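PDB 1VHO: endoglucanase, which probably acts as a metal-dependent aminopeptidase of the M42 family, using two divalent metal ions per subunit, despite its endoglucanase name. Local coordinates for residues Glu217-Ala222 with Asn294-Ser299; His269-Gln274 with Leu323-Ser328. All coordinates share one frame; numbering follows the deposited sequence.

Contact 1 (Glu217-Ala222 with Asn294-Ser299)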
# COMPACT_ATOMS: atom_id res chain seq x y z
N GLU A 217 -15.77 -1.26 17.44
CA GLU A 217 -17.16 -1.12 16.98
C GLU A 217 -17.58 0.35 17.09
O GLU A 217 -18.20 0.75 18.08
CB GLU A 217 -18.09 -1.97 17.85
N ILE A 218 -17.18 1.16 16.13
CA ILE A 218 -17.48 2.57 16.10
C ILE A 218 -17.93 2.97 14.70
O ILE A 218 -17.72 2.22 13.75
CB ILE A 218 -16.23 3.42 16.44
CG1 ILE A 218 -15.11 3.08 15.42
CG2 ILE A 218 -15.73 3.24 17.85
CD1 ILE A 218 -14.26 4.33 15.16
N ASN A 219 -18.51 4.15 14.58
CA ASN A 219 -18.91 4.70 13.30
C ASN A 219 -18.19 6.06 13.22
O ASN A 219 -18.51 6.98 13.97
CB ASN A 219 -20.41 4.91 13.15
CG ASN A 219 -20.80 5.08 11.70
OD1 ASN A 219 -20.48 4.24 10.84
ND2 ASN A 219 -21.50 6.16 11.39
N PRO A 220 -17.12 6.13 12.43
CA PRO A 220 -16.39 7.39 12.35
C PRO A 220 -17.28 8.50 11.80
O PRO A 220 -18.10 8.27 10.91
CB PRO A 220 -15.26 7.11 11.37
CG PRO A 220 -15.49 5.77 10.77
CD PRO A 220 -16.66 5.14 11.47
N ASP A 221 -17.01 9.70 12.25
CA ASP A 221 -17.69 10.90 11.77
C ASP A 221 -17.12 11.35 10.44
O ASP A 221 -17.77 12.08 9.68
CB ASP A 221 -17.47 12.01 12.83
CG ASP A 221 -18.11 11.54 14.13
OD1 ASP A 221 -19.32 11.19 14.09
OD2 ASP A 221 -17.40 11.44 15.13
N ALA A 222 -15.84 10.98 10.15
CA ALA A 222 -15.24 11.37 8.88
C ALA A 222 -14.11 10.36 8.55
O ALA A 222 -13.54 9.80 9.47
CB ALA A 222 -14.71 12.77 8.84
N ASN A 294 -23.05 3.49 5.04
CA ASN A 294 -23.20 3.85 6.43
C ASN A 294 -23.19 5.34 6.69
O ASN A 294 -23.07 5.75 7.85
CB ASN A 294 -22.08 3.17 7.25
CG ASN A 294 -22.48 1.77 7.66
OD1 ASN A 294 -22.57 1.50 8.86
ND2 ASN A 294 -22.74 0.91 6.69
N GLY A 295 -23.25 6.17 5.64
CA GLY A 295 -23.24 7.61 5.81
C GLY A 295 -21.95 8.24 6.29
O GLY A 295 -21.96 9.38 6.80
N VAL A 296 -20.80 7.57 6.15
CA VAL A 296 -19.55 8.20 6.62
C VAL A 296 -19.08 9.25 5.62
O VAL A 296 -18.85 8.88 4.47
CB VAL A 296 -18.45 7.13 6.82
CG1 VAL A 296 -17.13 7.78 7.23
CG2 VAL A 296 -18.88 6.13 7.87
N ARG A 297 -18.92 10.50 6.03
CA ARG A 297 -18.43 11.52 5.07
C ARG A 297 -16.98 11.10 4.71
O ARG A 297 -16.20 11.00 5.65
CB ARG A 297 -18.48 12.90 5.67
CG ARG A 297 -19.93 13.27 6.08
CD ARG A 297 -19.99 14.71 6.58
NE ARG A 297 -19.73 14.80 8.00
CZ ARG A 297 -18.56 14.97 8.58
NH1 ARG A 297 -17.47 15.08 7.83
NH2 ARG A 297 -18.48 15.02 9.90
N THR A 298 -16.71 10.92 3.43
CA THR A 298 -15.40 10.44 3.02
C THR A 298 -14.65 11.29 2.01
O THR A 298 -15.19 12.00 1.16
CB THR A 298 -15.54 9.00 2.46
OG1 THR A 298 -16.29 8.16 3.36
CG2 THR A 298 -14.17 8.33 2.32
N SER A 299 -13.32 11.27 2.17
CA SER A 299 -12.42 11.96 1.28
C SER A 299 -11.38 10.95 0.75
O SER A 299 -10.99 10.06 1.52
CB SER A 299 -11.68 13.09 2.02
OG SER A 299 -10.65 13.60 1.16
O HOH W 1 -19.92 11.27 8.47

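Contact 2 (His269-Gln274 with Leu323-Ser328). With SO4 (sulfate ion), chain D.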
# COMPACT_ATOMS: atom_id res chain seq x y z
N HIS A 269 -2.06 26.16 6.27
CA HIS A 269 -0.76 25.64 6.62
C HIS A 269 0.21 25.47 5.49
O HIS A 269 1.23 24.82 5.69
CB HIS A 269 -0.95 24.31 7.40
CG HIS A 269 -1.63 24.63 8.71
ND1 HIS A 269 -0.86 24.98 9.82
CD2 HIS A 269 -2.93 24.69 9.08
CE1 HIS A 269 -1.69 25.24 10.82
NE2 HIS A 269 -2.93 25.08 10.40
N ASN A 270 0.00 26.09 4.33
CA ASN A 270 0.90 26.06 3.20
C ASN A 270 1.24 24.65 2.71
O ASN A 270 2.40 24.29 2.45
CB ASN A 270 2.16 26.88 3.58
CG ASN A 270 1.76 28.30 3.99
OD1 ASN A 270 1.17 29.05 3.22
ND2 ASN A 270 2.03 28.70 5.23
N VAL A 271 0.22 23.79 2.70
CA VAL A 271 0.42 22.43 2.19
C VAL A 271 0.04 22.49 0.68
O VAL A 271 -1.12 22.73 0.44
CB VAL A 271 -0.43 21.36 2.87
CG1 VAL A 271 -0.09 20.00 2.21
CG2 VAL A 271 -0.10 21.20 4.37
N SER A 272 1.02 22.28 -0.19
CA SER A 272 0.77 22.31 -1.63
C SER A 272 -0.04 21.08 -2.01
O SER A 272 0.33 19.97 -1.57
CB SER A 272 2.08 22.36 -2.41
OG SER A 272 2.71 23.64 -2.15
N LEU A 273 -1.04 21.22 -2.83
CA LEU A 273 -1.89 20.08 -3.19
C LEU A 273 -2.07 19.99 -4.70
O LEU A 273 -1.85 20.98 -5.42
CB LEU A 273 -3.30 20.30 -2.61
CG LEU A 273 -3.47 20.29 -1.07
CD1 LEU A 273 -4.91 20.61 -0.70
CD2 LEU A 273 -3.07 18.94 -0.48
N GLN A 274 -2.49 18.81 -5.15
CA GLN A 274 -2.81 18.64 -6.58
C GLN A 274 -4.23 18.09 -6.57
O GLN A 274 -4.74 17.85 -5.46
CB GLN A 274 -1.85 17.63 -7.22
CG GLN A 274 -0.43 18.15 -7.31
CD GLN A 274 0.54 17.21 -7.97
OE1 GLN A 274 0.76 17.33 -9.17
NE2 GLN A 274 1.20 16.28 -7.23
N LEU A 323 1.55 14.99 3.10
CA LEU A 323 0.22 14.43 3.34
C LEU A 323 0.04 14.14 4.82
O LEU A 323 -1.03 14.35 5.43
CB LEU A 323 -0.02 13.19 2.45
CG LEU A 323 -1.39 12.53 2.63
CD1 LEU A 323 -2.51 13.59 2.65
CD2 LEU A 323 -1.71 11.50 1.56
N ALA A 324 1.07 13.48 5.44
CA ALA A 324 0.90 13.19 6.87
C ALA A 324 0.76 14.50 7.70
O ALA A 324 0.00 14.53 8.65
CB ALA A 324 2.15 12.44 7.35
N ARG A 325 1.50 15.53 7.32
CA ARG A 325 1.40 16.82 8.03
C ARG A 325 -0.02 17.34 7.91
O ARG A 325 -0.66 17.76 8.89
CB ARG A 325 2.43 17.84 7.45
CG ARG A 325 2.45 19.17 8.23
CD ARG A 325 3.68 19.99 7.89
NE ARG A 325 3.61 20.67 6.58
CZ ARG A 325 3.05 21.86 6.40
NH1 ARG A 325 2.49 22.55 7.41
NH2 ARG A 325 3.04 22.39 5.19
N LEU A 326 -0.58 17.32 6.69
CA LEU A 326 -1.96 17.76 6.50
C LEU A 326 -2.93 16.93 7.30
O LEU A 326 -3.86 17.48 7.92
CB LEU A 326 -2.33 17.56 4.99
CG LEU A 326 -3.79 17.90 4.66
CD1 LEU A 326 -4.12 19.33 5.10
CD2 LEU A 326 -4.03 17.76 3.13
N LEU A 327 -2.80 15.59 7.31
CA LEU A 327 -3.75 14.75 8.03
C LEU A 327 -3.67 15.01 9.56
O LEU A 327 -4.71 15.01 10.23
CB LEU A 327 -3.57 13.23 7.83
CG LEU A 327 -3.76 12.70 6.39
CD1 LEU A 327 -3.64 11.16 6.36
CD2 LEU A 327 -5.11 13.11 5.86
N SER A 328 -2.47 15.23 10.05
CA SER A 328 -2.31 15.56 11.49
C SER A 328 -3.04 16.91 11.73
O SER A 328 -3.73 17.05 12.75
CB SER A 328 -0.88 15.60 11.93
OG SER A 328 -0.09 16.69 11.42
S SO4 D . 2.56 23.86 10.56
O1 SO4 D . 3.94 24.45 10.30
O2 SO4 D . 1.60 24.69 9.76
O3 SO4 D . 2.57 22.43 10.16
O4 SO4 D . 2.26 24.00 12.03

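Contact 1 (Glu217-Ala222 with Asn294-Ser299)
Where the parallel neighbours 222-229 and 297-304 enter the central mixed sheet of this M42 peptidase, R297 and V296 meet the loop residues D221, A222 and P220. The directions from CA 219 to 222 and from CA 294 to 297 differ by 22°, and no direct hydrogen bond joins the two segments. One water does the bridging: it donates to D221 O at 2.6 Å and, over a longer reach, to G295 O, and it accepts from R297 N at 2.7 Å. The R297 chain bends at chi3 (-88°), and its guanidinium lies with one face over D221 O; NH2 is 3.0 Å from D221 O, but the angle is too poor for a hydrogen bond. A222 CB approaches R297 NH1 at 3.7 Å, while A222 CA sends a CA-H...O contact to R297 O at 3.4 Å. Deeper in, both methyls of V296 lie near P220 O, and CG2 also meets N219 OD1 at 3.9 Å. The carboxylate of D221 is engaged by K61 N of strand 61-67. The water thus satisfies backbone groups of both segments, and the R297 charge would probably polarise the D221 carbonyl beneath it without a formal bond.

Contact 2 (His269-Gln274 with Leu323-Ser328)
R325, on helix 317-333, reaches the carbonyl of H269 just past helix 256-268, which closes in a Schellman motif with N270 as its C-prime residue. The positive phi of N270 (56°) and the bond from V271 N to A266 O identify that motif. The packed part of the contact lies on the V271 and L326 side. V271 CG2 sits over one face of the R325 guanidinium, offset toward its rim and 3.5 Å from NH2, and the same methyl touches L326 CB. L273 and L326 cross at about a right angle, meeting through their CD2 methyls at 3.9 Å; I262 and A266 of helix 256-268 also touch L326, so L326 is covered by both helix 256-268 and the loop that follows it.

The other side is more polar and less enclosed, with N270 exposed and H269 and R325 partly so. Here R325 presents its end nitrogens to a single acceptor: NH1 and NH2 each donate to H269 O at 3.1 Å, and that oxygen lies close to the guanidinium plane. The NH1 bond follows a carbonyl lone pair, whereas the NH2 donor is tilted 25° from the carbonyl plane. Since this carbonyl belongs to a helix C-terminal end, the arginine charge would probably interact favourably with the helix dipole. E322 holds NE of R325 in a salt bridge, and E333 takes H269 NE2.

A sulfate, probably from the crystallisation liquor, joins the two side chains on this polar side. H269 ND1 lies 2.5 Å from its O2, very short for a hydrogen bond, so the exact distance is doubtful; R325 NH1 donates to its O3 at 2.8 Å.

The centres of contacts 1 and 2 lie about 21 Å apart and their nearest atoms about 7 Å apart, without touching. Along the chain their segments alternate, in the order 217-222, 269-274, 294-299, 323-328, so the two contacts interlock in sequence. Both serve the mixed eight-stranded sheet: contact 1 lies where two neighbouring strands, 222-229 and 297-304, begin, and contact 2 joins the loop leading to outermost strand 274-276 to helix 317-333. Strand 297-304 is common ground: contact 1 includes its start, and L323, in the helical segment of contact 2, packs on its I301 and I303. Both contacts lie away from the predicted metal-binding and catalytic residues.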